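Local atomic coordinates of replication protein B (Plasmid RSF1010, PDB entry 3H20), a protein that synthesises primers that start leading-strand replication of its plasmid, and is probably also part of the larger protein that nicks DNA for conjugative transfer. Residues K110-A115 and A181-A186; K249-G254 and K289-P294; V98-K103 and Y143-G148; R37-A42 and T48-R53. All coordinates share one frame; numbering follows the deposited sequence.

Contact 1: residues K110-A115 and A181-A186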
loop_
_atom_site.group_PDB
_atom_site.type_symbol
_atom_site.label_atom_id
_atom_site.label_comp_id
_atom_site.label_asym_id
_atom_site.label_seq_id
_atom_site.Cartn_x
_atom_site.Cartn_y
_atom_site.Cartn_z
ATOM N N LYS A 110 19.741 -7.454 -8.311
ATOM C CA LYS A 110 20.300 -7.737 -6.996
ATOM C C LYS A 110 20.997 -6.476 -6.487
ATOM O O LYS A 110 21.996 -6.028 -7.070
ATOM C CB LYS A 110 21.307 -8.900 -7.046
ATOM C CG LYS A 110 21.894 -9.269 -5.654
ATOM C CD LYS A 110 22.822 -10.479 -5.685
ATOM C CE LYS A 110 23.411 -10.716 -4.278
ATOM N NZ LYS A 110 24.218 -11.971 -4.167
ATOM N N VAL A 111 20.463 -5.897 -5.410
ATOM C CA VAL A 111 21.043 -4.669 -4.846
ATOM C C VAL A 111 21.990 -4.897 -3.663
ATOM O O VAL A 111 22.780 -4.018 -3.326
ATOM C CB VAL A 111 19.938 -3.647 -4.452
ATOM C CG1 VAL A 111 19.167 -3.202 -5.696
ATOM C CG2 VAL A 111 18.994 -4.234 -3.384
ATOM N N ALA A 112 21.890 -6.070 -3.033
ATOM C CA ALA A 112 22.644 -6.403 -1.818
ATOM C C ALA A 112 22.546 -7.900 -1.566
ATOM O O ALA A 112 21.707 -8.564 -2.158
ATOM C CB ALA A 112 22.086 -5.632 -0.606
ATOM N N ASP A 113 23.381 -8.432 -0.675
ATOM C CA ASP A 113 23.242 -9.839 -0.271
ATOM C C ASP A 113 21.975 -10.036 0.564
ATOM O O ASP A 113 21.328 -11.085 0.491
ATOM C CB ASP A 113 24.472 -10.319 0.498
ATOM C CG ASP A 113 25.730 -10.361 -0.368
ATOM O OD1 ASP A 113 25.626 -10.460 -1.615
ATOM O OD2 ASP A 113 26.828 -10.305 0.212
ATOM N N ALA A 114 21.629 -9.015 1.347
ATOM C CA ALA A 114 20.378 -8.997 2.109
ATOM C C ALA A 114 19.875 -7.564 2.310
ATOM O O ALA A 114 20.650 -6.668 2.676
ATOM C CB ALA A 114 20.554 -9.700 3.446
ATOM N N ALA A 115 18.583 -7.360 2.042
ATOM C CA ALA A 115 17.898 -6.090 2.317
ATOM C C ALA A 115 16.459 -6.361 2.748
ATOM O O ALA A 115 15.781 -7.187 2.150
ATOM C CB ALA A 115 17.931 -5.179 1.094
ATOM N N ALA A 181 24.453 1.971 -3.789
ATOM C CA ALA A 181 23.900 3.329 -3.971
ATOM C C ALA A 181 22.364 3.393 -3.911
ATOM O O ALA A 181 21.794 4.349 -3.371
ATOM C CB ALA A 181 24.424 3.954 -5.280
ATOM N N LEU A 182 21.689 2.389 -4.472
ATOM C CA LEU A 182 20.232 2.322 -4.407
ATOM C C LEU A 182 19.724 2.053 -2.972
ATOM O O LEU A 182 18.675 2.582 -2.573
ATOM C CB LEU A 182 19.704 1.246 -5.357
ATOM C CG LEU A 182 19.785 1.560 -6.854
ATOM C CD1 LEU A 182 19.741 0.241 -7.631
ATOM C CD2 LEU A 182 18.682 2.512 -7.298
ATOM N N VAL A 183 20.456 1.228 -2.225
ATOM C CA VAL A 183 20.183 0.984 -0.797
ATOM C C VAL A 183 20.363 2.288 0.011
ATOM O O VAL A 183 19.532 2.620 0.872
ATOM C CB VAL A 183 21.080 -0.150 -0.218
ATOM C CG1 VAL A 183 20.914 -0.276 1.310
ATOM C CG2 VAL A 183 20.750 -1.501 -0.881
ATOM N N GLN A 184 21.428 3.028 -0.283
ATOM C CA GLN A 184 21.658 4.329 0.356
ATOM C C GLN A 184 20.523 5.308 0.042
ATOM O O GLN A 184 20.036 5.996 0.945
ATOM C CB GLN A 184 22.967 4.954 -0.115
ATOM C CG GLN A 184 24.220 4.327 0.411
ATOM C CD GLN A 184 25.467 4.907 -0.250
ATOM O OE1 GLN A 184 26.056 4.275 -1.124
ATOM N NE2 GLN A 184 25.871 6.111 0.163
ATOM N N GLN A 185 20.132 5.373 -1.236
ATOM C CA GLN A 185 19.078 6.293 -1.717
ATOM C C GLN A 185 17.738 6.015 -1.034
ATOM O O GLN A 185 17.049 6.943 -0.591
ATOM C CB GLN A 185 18.926 6.181 -3.245
ATOM C CG GLN A 185 17.818 7.045 -3.851
ATOM C CD GLN A 185 17.709 6.880 -5.359
ATOM O OE1 GLN A 185 17.592 5.768 -5.866
ATOM N NE2 GLN A 185 17.752 7.993 -6.081
ATOM N N ALA A 186 17.372 4.737 -0.966
ATOM C CA ALA A 186 16.146 4.310 -0.298
ATOM C C ALA A 186 16.135 4.747 1.164
ATOM O O ALA A 186 15.112 5.223 1.665
ATOM C CB ALA A 186 15.973 2.791 -0.412
#
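Val111 overlaps the start of helix 179-206 with both of its methyl groups, each meeting a different residue. CG1 goes to Leu182, whose side chain runs nearly perpendicular to that of the valine, and Val111 CG1 and Leu182 CD1 come within 4.0 Å. The second branch serves Val183 instead: Val111 CG2 stands 4.1 Å from Val183 CG2. The torsion of Val111 explains this division, since CG1 lies opposite the carbonyl carbon (chi1 -63°) and CG2 takes the crowded position between the backbone N and that carbon. One valine thus spreads across two consecutive residues of the helix.

The loop that carries it joins strand 104-110 to helix 117-130, a strand-to-helix connection of the N-terminal primase domain, and helix 179-206 lies against this connection. Val111 also touches Ile123 of helix 117-130, so its side chain is wedged between two helices, while its backbone is hydrogen-bonded to that of Gly72. Further along helix 179-206, Ala186 rests on Leu119 and Gln122 of the same neighbouring helix.

On the Val183 side a single branch does the work. Its CG2 lies 4.1 Å from Val111 O as well, and 4.4 Å from Ala112 CB, the longest of these approaches. No hydrogen bond joins the two segments. The one charged pair is local to the loop, where the fully extended Lys110 brings NZ to 3.3 Å from Asp113 OD1, a weak bond within a salt bridge that spans the turn on the more exposed flank.

Contact 2: residues K249-G254 and K289-P294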
loop_
_atom_site.group_PDB
_atom_site.type_symbol
_atom_site.label_atom_id
_atom_site.label_comp_id
_atom_site.label_asym_id
_atom_site.label_seq_id
_atom_site.Cartn_x
_atom_site.Cartn_y
_atom_site.Cartn_z
ATOM N N LYS A 249 -23.927 22.602 15.621
ATOM C CA LYS A 249 -22.929 21.808 14.899
ATOM C C LYS A 249 -22.945 20.344 15.335
ATOM O O LYS A 249 -23.016 19.449 14.493
ATOM C CB LYS A 249 -21.531 22.412 15.049
ATOM C CG LYS A 249 -21.243 23.538 14.066
ATOM C CD LYS A 249 -20.232 24.522 14.633
ATOM C CE LYS A 249 -19.586 25.378 13.542
ATOM N NZ LYS A 249 -20.573 26.204 12.784
ATOM N N LEU A 250 -22.900 20.115 16.649
ATOM C CA LEU A 250 -23.030 18.775 17.230
ATOM C C LEU A 250 -24.331 18.060 16.840
ATOM O O LEU A 250 -24.306 16.879 16.491
ATOM C CB LEU A 250 -22.891 18.831 18.759
ATOM C CG LEU A 250 -21.498 18.618 19.371
ATOM C CD1 LEU A 250 -20.495 19.668 18.900
ATOM C CD2 LEU A 250 -21.581 18.593 20.909
ATOM N N ALA A 251 -25.457 18.772 16.886
ATOM C CA ALA A 251 -26.760 18.190 16.514
ATOM C C ALA A 251 -26.849 17.864 15.019
ATOM O O ALA A 251 -27.423 16.843 14.636
ATOM C CB ALA A 251 -27.900 19.104 16.920
ATOM N N SER A 252 -26.276 18.732 14.185
ATOM C CA SER A 252 -26.218 18.506 12.738
ATOM C C SER A 252 -25.373 17.283 12.378
ATOM O O SER A 252 -25.583 16.663 11.327
ATOM C CB SER A 252 -25.666 19.739 12.028
ATOM O OG SER A 252 -26.645 20.764 11.967
ATOM N N ARG A 253 -24.417 16.952 13.244
ATOM C CA ARG A 253 -23.529 15.805 13.035
ATOM C C ARG A 253 -24.042 14.541 13.745
ATOM O O ARG A 253 -23.360 13.514 13.779
ATOM C CB ARG A 253 -22.087 16.160 13.435
ATOM C CG ARG A 253 -21.451 17.184 12.490
ATOM C CD ARG A 253 -20.236 17.908 13.082
ATOM N NE ARG A 253 -19.976 19.160 12.359
ATOM C CZ ARG A 253 -19.045 20.064 12.674
ATOM N NH1 ARG A 253 -18.238 19.884 13.716
ATOM N NH2 ARG A 253 -18.917 21.160 11.934
ATOM N N GLY A 254 -25.257 14.626 14.294
ATOM C CA GLY A 254 -25.968 13.458 14.815
ATOM C C GLY A 254 -25.929 13.231 16.317
ATOM O O GLY A 254 -26.453 12.224 16.808
ATOM N N LYS A 289 -34.180 24.936 20.758
ATOM C CA LYS A 289 -34.067 25.915 19.676
ATOM C C LYS A 289 -33.286 25.355 18.499
ATOM O O LYS A 289 -33.668 25.537 17.349
ATOM C CB LYS A 289 -33.406 27.202 20.173
ATOM C CG LYS A 289 -34.329 28.090 21.001
ATOM C CD LYS A 289 -33.907 29.561 20.938
ATOM C CE LYS A 289 -32.480 29.788 21.448
ATOM N NZ LYS A 289 -32.177 31.256 21.610
ATOM N N VAL A 290 -32.199 24.660 18.815
ATOM C CA VAL A 290 -31.345 24.017 17.828
ATOM C C VAL A 290 -32.106 22.944 17.032
ATOM O O VAL A 290 -32.023 22.907 15.802
ATOM C CB VAL A 290 -30.089 23.439 18.542
ATOM C CG1 VAL A 290 -29.468 22.281 17.773
ATOM C CG2 VAL A 290 -29.082 24.563 18.795
ATOM N N MET A 291 -32.866 22.100 17.733
ATOM C CA MET A 291 -33.586 20.991 17.095
ATOM C C MET A 291 -34.733 21.466 16.189
ATOM O O MET A 291 -35.158 20.733 15.294
ATOM C CB MET A 291 -34.101 19.985 18.134
ATOM C CG MET A 291 -33.004 19.195 18.898
ATOM S SD MET A 291 -31.821 18.338 17.817
ATOM C CE MET A 291 -30.797 17.490 19.025
ATOM N N GLY A 292 -35.207 22.694 16.415
ATOM C CA GLY A 292 -36.260 23.298 15.593
ATOM C C GLY A 292 -35.773 23.914 14.283
ATOM O O GLY A 292 -36.585 24.242 13.412
ATOM N N LEU A 293 -34.458 24.054 14.129
ATOM C CA LEU A 293 -33.900 24.704 12.942
ATOM C C LEU A 293 -34.015 23.782 11.735
ATOM O O LEU A 293 -33.672 22.599 11.830
ATOM C CB LEU A 293 -32.431 25.086 13.142
ATOM C CG LEU A 293 -32.098 26.193 14.141
ATOM C CD1 LEU A 293 -30.610 26.241 14.348
ATOM C CD2 LEU A 293 -32.645 27.551 13.681
ATOM N N PRO A 294 -34.478 24.332 10.602
ATOM C CA PRO A 294 -34.531 23.604 9.332
ATOM C C PRO A 294 -33.162 23.011 8.978
ATOM O O PRO A 294 -33.094 21.869 8.524
ATOM C CB PRO A 294 -34.918 24.682 8.306
ATOM C CG PRO A 294 -35.476 25.811 9.091
ATOM C CD PRO A 294 -34.953 25.725 10.481
#
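Ala251 puts its single methyl group against two consecutive residues of helix 279-291, and that methyl is the whole of the tight part of the contact. Ala251 CB and Val290 CG1 are 3.6 Å apart, consistent with a small residue at this point, where the CA atoms of Ala251 and Met291 are 7.4 Å apart. The other partner arrives from further off. Met291 starts alongside rather than facing the alanine, but its chain bends at chi2 (-54°) and brings the terminal methyl back, so that Met291 CE is 3.9 Å from Ala251 CB, with Met291 SD slightly farther at 4.1 Å. The buried methyl is also touched by Ile260 of helix 257-267 and Val296 of helix 294-304.

Beyond this small apolar patch the two segments make no further contact, and most residues are more exposed. Helix 239-252 ends in a Schellman motif with Gly254 as the C-prime residue: its positive phi (100°) turns the chain, Gly254 N bonds to Ala251 O at 3.1 Å, and Arg255 N bonds to Leu250 O. The Ala251 carbonyl also receives Arg300 NH1, so two donors grip one helix-end oxygen. The exposed Arg253 folds back along its own helix, one face of its guanidinium lying over Lys249 CB, and its NH1 forms a salt bridge with Glu227 of helix 220-234. On the second segment the exposed Gly292 leads to Leu293, the N-cap of helix 294-304. Apolar side chains interlocking between helices, with polar links tying the helix ends, fit a helix bundle, here the C-terminal helical domain of the primase.

Contact 3: residues V98-K103 and Y143-G148. With DPO (diphosphate), chain E.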
loop_
_atom_site.group_PDB
_atom_site.type_symbol
_atom_site.label_atom_id
_atom_site.label_comp_id
_atom_site.label_asym_id
_atom_site.label_seq_id
_atom_site.Cartn_x
_atom_site.Cartn_y
_atom_site.Cartn_z
ATOM N N VAL A 98 14.218 -12.415 -17.946
ATOM C CA VAL A 98 13.251 -13.387 -18.434
ATOM C C VAL A 98 12.361 -12.732 -19.503
ATOM O O VAL A 98 11.805 -11.645 -19.288
ATOM C CB VAL A 98 12.409 -13.958 -17.252
ATOM C CG1 VAL A 98 11.176 -14.724 -17.750
ATOM C CG2 VAL A 98 13.280 -14.872 -16.337
ATOM N N GLU A 99 12.253 -13.378 -20.659
ATOM C CA GLU A 99 11.332 -12.937 -21.711
ATOM C C GLU A 99 9.990 -13.637 -21.486
ATOM O O GLU A 99 9.888 -14.858 -21.606
ATOM C CB GLU A 99 11.893 -13.260 -23.099
ATOM C CG GLU A 99 11.100 -12.636 -24.284
ATOM C CD GLU A 99 11.893 -12.632 -25.599
ATOM O OE1 GLU A 99 12.886 -13.385 -25.704
ATOM O OE2 GLU A 99 11.514 -11.887 -26.541
ATOM N N THR A 100 8.969 -12.859 -21.151
ATOM C CA THR A 100 7.659 -13.401 -20.763
ATOM C C THR A 100 6.755 -13.648 -21.962
ATOM O O THR A 100 5.912 -14.555 -21.955
ATOM C CB THR A 100 6.954 -12.451 -19.770
ATOM O OG1 THR A 100 6.849 -11.152 -20.355
ATOM C CG2 THR A 100 7.742 -12.353 -18.471
ATOM N N SER A 101 6.926 -12.808 -22.977
ATOM C CA SER A 101 6.309 -12.949 -24.284
ATOM C C SER A 101 7.235 -12.200 -25.254
ATOM O O SER A 101 8.103 -11.441 -24.800
ATOM C CB SER A 101 4.875 -12.380 -24.299
ATOM O OG SER A 101 4.846 -11.014 -23.922
ATOM N N PRO A 102 7.076 -12.409 -26.578
ATOM C CA PRO A 102 7.983 -11.745 -27.528
ATOM C C PRO A 102 8.156 -10.224 -27.336
ATOM O O PRO A 102 7.178 -9.468 -27.333
ATOM C CB PRO A 102 7.360 -12.066 -28.888
ATOM C CG PRO A 102 6.668 -13.359 -28.670
ATOM C CD PRO A 102 6.104 -13.273 -27.279
ATOM N N LYS A 103 9.416 -9.808 -27.180
ATOM C CA LYS A 103 9.815 -8.398 -27.004
ATOM C C LYS A 103 9.437 -7.818 -25.636
ATOM O O LYS A 103 9.596 -6.617 -25.411
ATOM C CB LYS A 103 9.275 -7.487 -28.135
ATOM C CG LYS A 103 9.427 -8.020 -29.561
ATOM C CD LYS A 103 10.588 -7.373 -30.305
ATOM C CE LYS A 103 10.746 -7.960 -31.708
ATOM N NZ LYS A 103 11.843 -7.283 -32.480
ATOM N N TYR A 143 5.238 -11.573 -7.731
ATOM C CA TYR A 143 5.619 -12.772 -8.473
ATOM C C TYR A 143 6.191 -12.390 -9.841
ATOM O O TYR A 143 5.631 -11.539 -10.538
ATOM C CB TYR A 143 4.399 -13.682 -8.668
ATOM C CG TYR A 143 4.204 -14.764 -7.624
ATOM C CD1 TYR A 143 5.186 -15.720 -7.392
ATOM C CD2 TYR A 143 3.017 -14.852 -6.899
ATOM C CE1 TYR A 143 5.008 -16.732 -6.453
ATOM C CE2 TYR A 143 2.824 -15.869 -5.954
ATOM C CZ TYR A 143 3.834 -16.801 -5.738
ATOM O OH TYR A 143 3.646 -17.817 -4.814
ATOM N N GLY A 144 7.299 -13.020 -10.215
ATOM C CA GLY A 144 7.720 -13.065 -11.603
ATOM C C GLY A 144 7.424 -14.399 -12.257
ATOM O O GLY A 144 6.929 -15.323 -11.610
ATOM N N ARG A 145 7.728 -14.502 -13.547
ATOM C CA ARG A 145 7.536 -15.746 -14.282
ATOM C C ARG A 145 8.731 -16.677 -14.112
ATOM O O ARG A 145 9.878 -16.230 -14.064
ATOM C CB ARG A 145 7.300 -15.460 -15.767
ATOM C CG ARG A 145 6.008 -14.714 -16.057
ATOM C CD ARG A 145 4.793 -15.570 -15.739
ATOM N NE ARG A 145 3.600 -15.114 -16.448
ATOM C CZ ARG A 145 2.880 -15.875 -17.265
ATOM N NH1 ARG A 145 1.809 -15.376 -17.867
ATOM N NH2 ARG A 145 3.228 -17.137 -17.479
ATOM N N LEU A 146 8.456 -17.975 -14.021
ATOM C CA LEU A 146 9.507 -18.985 -14.056
ATOM C C LEU A 146 9.748 -19.481 -15.478
ATOM O O LEU A 146 8.813 -19.887 -16.170
ATOM C CB LEU A 146 9.152 -20.159 -13.143
ATOM C CG LEU A 146 10.183 -21.286 -13.053
ATOM C CD1 LEU A 146 11.421 -20.823 -12.299
ATOM C CD2 LEU A 146 9.581 -22.517 -12.396
ATOM N N ALA A 147 11.004 -19.447 -15.907
ATOM C CA ALA A 147 11.363 -19.850 -17.262
ATOM C C ALA A 147 11.132 -21.343 -17.471
ATOM O O ALA A 147 11.195 -22.129 -16.525
ATOM C CB ALA A 147 12.810 -19.489 -17.557
ATOM N N GLY A 148 10.867 -21.727 -18.715
ATOM C CA GLY A 148 10.744 -23.151 -19.077
ATOM C C GLY A 148 9.310 -23.615 -19.292
ATOM O O GLY A 148 9.059 -24.816 -19.489
HETATM P P1 DPO E . 1.361 -11.935 -15.782
HETATM O O1 DPO E . 0.834 -10.417 -15.903
HETATM O O2 DPO E . 0.340 -12.730 -15.006
HETATM O O3 DPO E . 2.794 -11.894 -15.294
HETATM O O4 DPO E . 1.332 -12.438 -17.320
HETATM P P2 DPO E . 2.050 -11.626 -18.521
HETATM O O5 DPO E . 1.258 -10.345 -18.647
HETATM O O6 DPO E . 3.480 -11.459 -18.046
HETATM O O7 DPO E . 1.895 -12.532 -19.714
#
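The diphosphate pocket of the primase domain takes one wall from this contact, where Thr100, just beyond strand 96-99 of one antiparallel sheet, meets Arg145 on strand 144-145 of the other. Thr100 CG2 lies 3.8 Å from Arg145 CG, the two side chains crossing almost squarely. Closer to the backbone, Val98 CG1 reaches to 4.2 Å from Arg145 O.

The arginine chain bends at chi2 (-67°) as it rises past the threonine and carries its guanidinium to the ligand. Arg145 NH1 gives a nearly straight hydrogen bond to the bridging oxygen, DPO O4, at 3.0 Å and 170°. DPO O3 lies at the edge of the guanidinium, in its plane. NH2 forms a salt bridge with Asp60, which helps to fix the rotation of the group. With an alanine here, Asp60 and the bridging oxygen would probably be left without their cationic partner, and Thr100 CG2 would lose its closest contact across the segments, CG.

Thr100 O holds Asn151 ND2, which with Tyr62 OH and Lys153 NZ completes the grip on the anion. A pocket of two basic side chains, an amide and a tyrosine hydroxyl is consistent with a nucleotidyltransferase site for the phosphates of a nucleotide.

Contact 4: residues R37-A42 and T48-R53; sequences REWSAA and TPWLKR
Trp39 has CG opposite its carbonyl carbon (chi1 -72°) and Trp50 has CG opposite its backbone N (chi1 -178°), which sends the indoles toward each other between strand and helix. The unit is a strand followed by two short helices: edge strand 34-40 of the antiparallel sheet leads into helix 41-46 through a capping box, Ser40 at the N-cap capping a backbone N of the first turn with its side chain and Glu43 OE1 bonding back to Ser40 N, and helix 48-56 then returns the chain over the sheet.

The six-membered ends of the two indoles make the contact. Trp39 CH2 approaches Trp50 CZ3 to 3.8 Å, and both CZ3 and CE3 of Trp50 sit at the edge of the Trp39 ring, with the side chains nearly square to each other. Leu51 adds a second touch at that edge, its CD2 lying 4.2 Å from Trp39 CZ3 as the two side chains run antiparallel alongside. Leu51 itself is buried, resting on Ile24 of the neighbouring strand 21-28 and on Phe149. One face of the Trp39 ring meets a residue two places back on the same strand: Arg37 CB stands 3.6 Å above the plane, displaced to one side.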
loop_
_atom_site.group_PDB
_atom_site.type_symbol
_atom_site.label_atom_id
_atom_site.label_comp_id
_atom_site.label_asym_id
_atom_site.label_seq_id
_atom_site.Cartn_x
_atom_site.Cartn_y
_atom_site.Cartn_z
ATOM N N ARG A 37 2.999 -22.768 -3.232
ATOM C CA ARG A 37 3.822 -23.683 -2.431
ATOM C C ARG A 37 5.177 -23.060 -2.117
ATOM O O ARG A 37 5.722 -22.326 -2.934
ATOM C CB ARG A 37 4.046 -25.021 -3.156
ATOM C CG ARG A 37 2.820 -25.661 -3.835
ATOM C CD ARG A 37 1.673 -25.942 -2.886
ATOM N NE ARG A 37 2.056 -26.752 -1.734
ATOM C CZ ARG A 37 1.276 -26.953 -0.676
ATOM N NH1 ARG A 37 0.070 -26.401 -0.621
ATOM N NH2 ARG A 37 1.700 -27.704 0.333
ATOM N N GLU A 38 5.719 -23.354 -0.937
ATOM C CA GLU A 38 7.077 -22.933 -0.593
ATOM C C GLU A 38 8.018 -24.135 -0.605
ATOM O O GLU A 38 7.773 -25.137 0.086
ATOM C CB GLU A 38 7.128 -22.227 0.769
ATOM C CG GLU A 38 8.506 -21.613 1.075
ATOM C CD GLU A 38 8.659 -21.196 2.529
ATOM O OE1 GLU A 38 7.900 -20.316 2.995
ATOM O OE2 GLU A 38 9.542 -21.757 3.212
ATOM N N TRP A 39 9.094 -24.009 -1.384
ATOM C CA TRP A 39 10.011 -25.116 -1.688
ATOM C C TRP A 39 11.474 -24.663 -1.735
ATOM O O TRP A 39 11.760 -23.569 -2.227
ATOM C CB TRP A 39 9.678 -25.687 -3.077
ATOM C CG TRP A 39 8.397 -26.500 -3.176
ATOM C CD1 TRP A 39 7.832 -27.267 -2.207
ATOM C CD2 TRP A 39 7.578 -26.657 -4.346
ATOM N NE1 TRP A 39 6.690 -27.875 -2.689
ATOM C CE2 TRP A 39 6.519 -27.522 -4.001
ATOM C CE3 TRP A 39 7.640 -26.146 -5.655
ATOM C CZ2 TRP A 39 5.511 -27.882 -4.912
ATOM C CZ3 TRP A 39 6.638 -26.507 -6.563
ATOM C CH2 TRP A 39 5.591 -27.372 -6.182
ATOM N N SER A 40 12.398 -25.512 -1.274
ATOM C CA SER A 40 13.827 -25.304 -1.567
ATOM C C SER A 40 14.048 -25.383 -3.082
ATOM O O SER A 40 13.186 -25.885 -3.809
ATOM C CB SER A 40 14.699 -26.350 -0.852
ATOM O OG SER A 40 14.401 -27.661 -1.307
ATOM N N ALA A 41 15.183 -24.878 -3.560
ATOM C CA ALA A 41 15.560 -25.044 -4.961
ATOM C C ALA A 41 15.511 -26.520 -5.406
ATOM O O ALA A 41 15.004 -26.829 -6.491
ATOM C CB ALA A 41 16.958 -24.429 -5.227
ATOM N N ALA A 42 16.015 -27.425 -4.560
ATOM C CA ALA A 42 15.975 -28.868 -4.830
ATOM C C ALA A 42 14.542 -29.381 -4.990
ATOM O O ALA A 42 14.267 -30.245 -5.850
ATOM C CB ALA A 42 16.704 -29.643 -3.714
ATOM N N THR A 48 9.214 -30.521 -10.951
ATOM C CA THR A 48 9.116 -30.116 -12.355
ATOM C C THR A 48 8.081 -30.944 -13.164
ATOM O O THR A 48 7.317 -30.373 -13.947
ATOM C CB THR A 48 10.504 -30.060 -13.024
ATOM O OG1 THR A 48 11.302 -29.079 -12.342
ATOM C CG2 THR A 48 10.410 -29.638 -14.503
ATOM N N PRO A 49 8.045 -32.279 -12.972
ATOM C CA PRO A 49 6.995 -33.034 -13.663
ATOM C C PRO A 49 5.592 -32.505 -13.344
ATOM O O PRO A 49 4.790 -32.336 -14.250
ATOM C CB PRO A 49 7.169 -34.459 -13.116
ATOM C CG PRO A 49 8.621 -34.553 -12.804
ATOM C CD PRO A 49 8.936 -33.178 -12.209
ATOM N N TRP A 50 5.302 -32.244 -12.068
ATOM C CA TRP A 50 3.973 -31.738 -11.700
ATOM C C TRP A 50 3.701 -30.355 -12.321
ATOM O O TRP A 50 2.603 -30.110 -12.827
ATOM C CB TRP A 50 3.783 -31.705 -10.181
ATOM C CG TRP A 50 2.423 -31.230 -9.770
ATOM C CD1 TRP A 50 1.225 -31.845 -10.012
ATOM C CD2 TRP A 50 2.117 -30.025 -9.065
ATOM N NE1 TRP A 50 0.197 -31.100 -9.492
ATOM C CE2 TRP A 50 0.716 -29.980 -8.900
ATOM C CE3 TRP A 50 2.896 -28.973 -8.556
ATOM C CZ2 TRP A 50 0.068 -28.922 -8.247
ATOM C CZ3 TRP A 50 2.251 -27.919 -7.899
ATOM C CH2 TRP A 50 0.850 -27.906 -7.755
ATOM N N LEU A 51 4.697 -29.467 -12.279
ATOM C CA LEU A 51 4.568 -28.113 -12.850
ATOM C C LEU A 51 4.306 -28.143 -14.358
ATOM O O LEU A 51 3.486 -27.374 -14.858
ATOM C CB LEU A 51 5.805 -27.241 -12.538
ATOM C CG LEU A 51 6.108 -26.939 -11.051
ATOM C CD1 LEU A 51 7.439 -26.199 -10.930
ATOM C CD2 LEU A 51 4.987 -26.140 -10.381
ATOM N N LYS A 52 4.997 -29.028 -15.080
ATOM C CA LYS A 52 4.704 -29.225 -16.511
ATOM C C LYS A 52 3.288 -29.750 -16.760
ATOM O O LYS A 52 2.629 -29.320 -17.701
ATOM C CB LYS A 52 5.692 -30.194 -17.148
ATOM C CG LYS A 52 7.107 -29.687 -17.224
ATOM C CD LYS A 52 8.033 -30.875 -17.220
ATOM C CE LYS A 52 8.662 -31.083 -18.560
ATOM N NZ LYS A 52 9.984 -30.406 -18.580
ATOM N N ARG A 53 2.835 -30.690 -15.934
ATOM C CA ARG A 53 1.448 -31.197 -16.019
ATOM C C ARG A 53 0.462 -30.036 -15.878
ATOM O O ARG A 53 -0.429 -29.850 -16.715
ATOM C CB ARG A 53 1.195 -32.273 -14.947
ATOM C CG ARG A 53 -0.286 -32.722 -14.793
ATOM C CD ARG A 53 -0.414 -33.904 -13.825
ATOM N NE ARG A 53 -1.793 -34.379 -13.682
ATOM C CZ ARG A 53 -2.377 -35.256 -14.496
ATOM N NH1 ARG A 53 -1.703 -35.761 -15.524
ATOM N NH2 ARG A 53 -3.636 -35.629 -14.284
#

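Overall arrangement
Contacts 1, 3 and 4 belong to the N-terminal primase domain, whereas contact 2 lies in the separate C-terminal helical domain, its centre at least 57 Å from the others and across the centre of the chain. Contacts 3 and 4 are nearest neighbours, with centres about 17 Å apart, and both reach the sheet whose outermost strands are 34-40 and 144-145. Contacts 2 and 3 are buried; contacts 1 and 4 are partly so. The chemistry follows the place: methyl groups meet between loop and helix in contact 1 and between two helices in contact 2, two indoles and a leucine meet between strand and helix in contact 4, and contact 3 adds a guanidinium holding an anion.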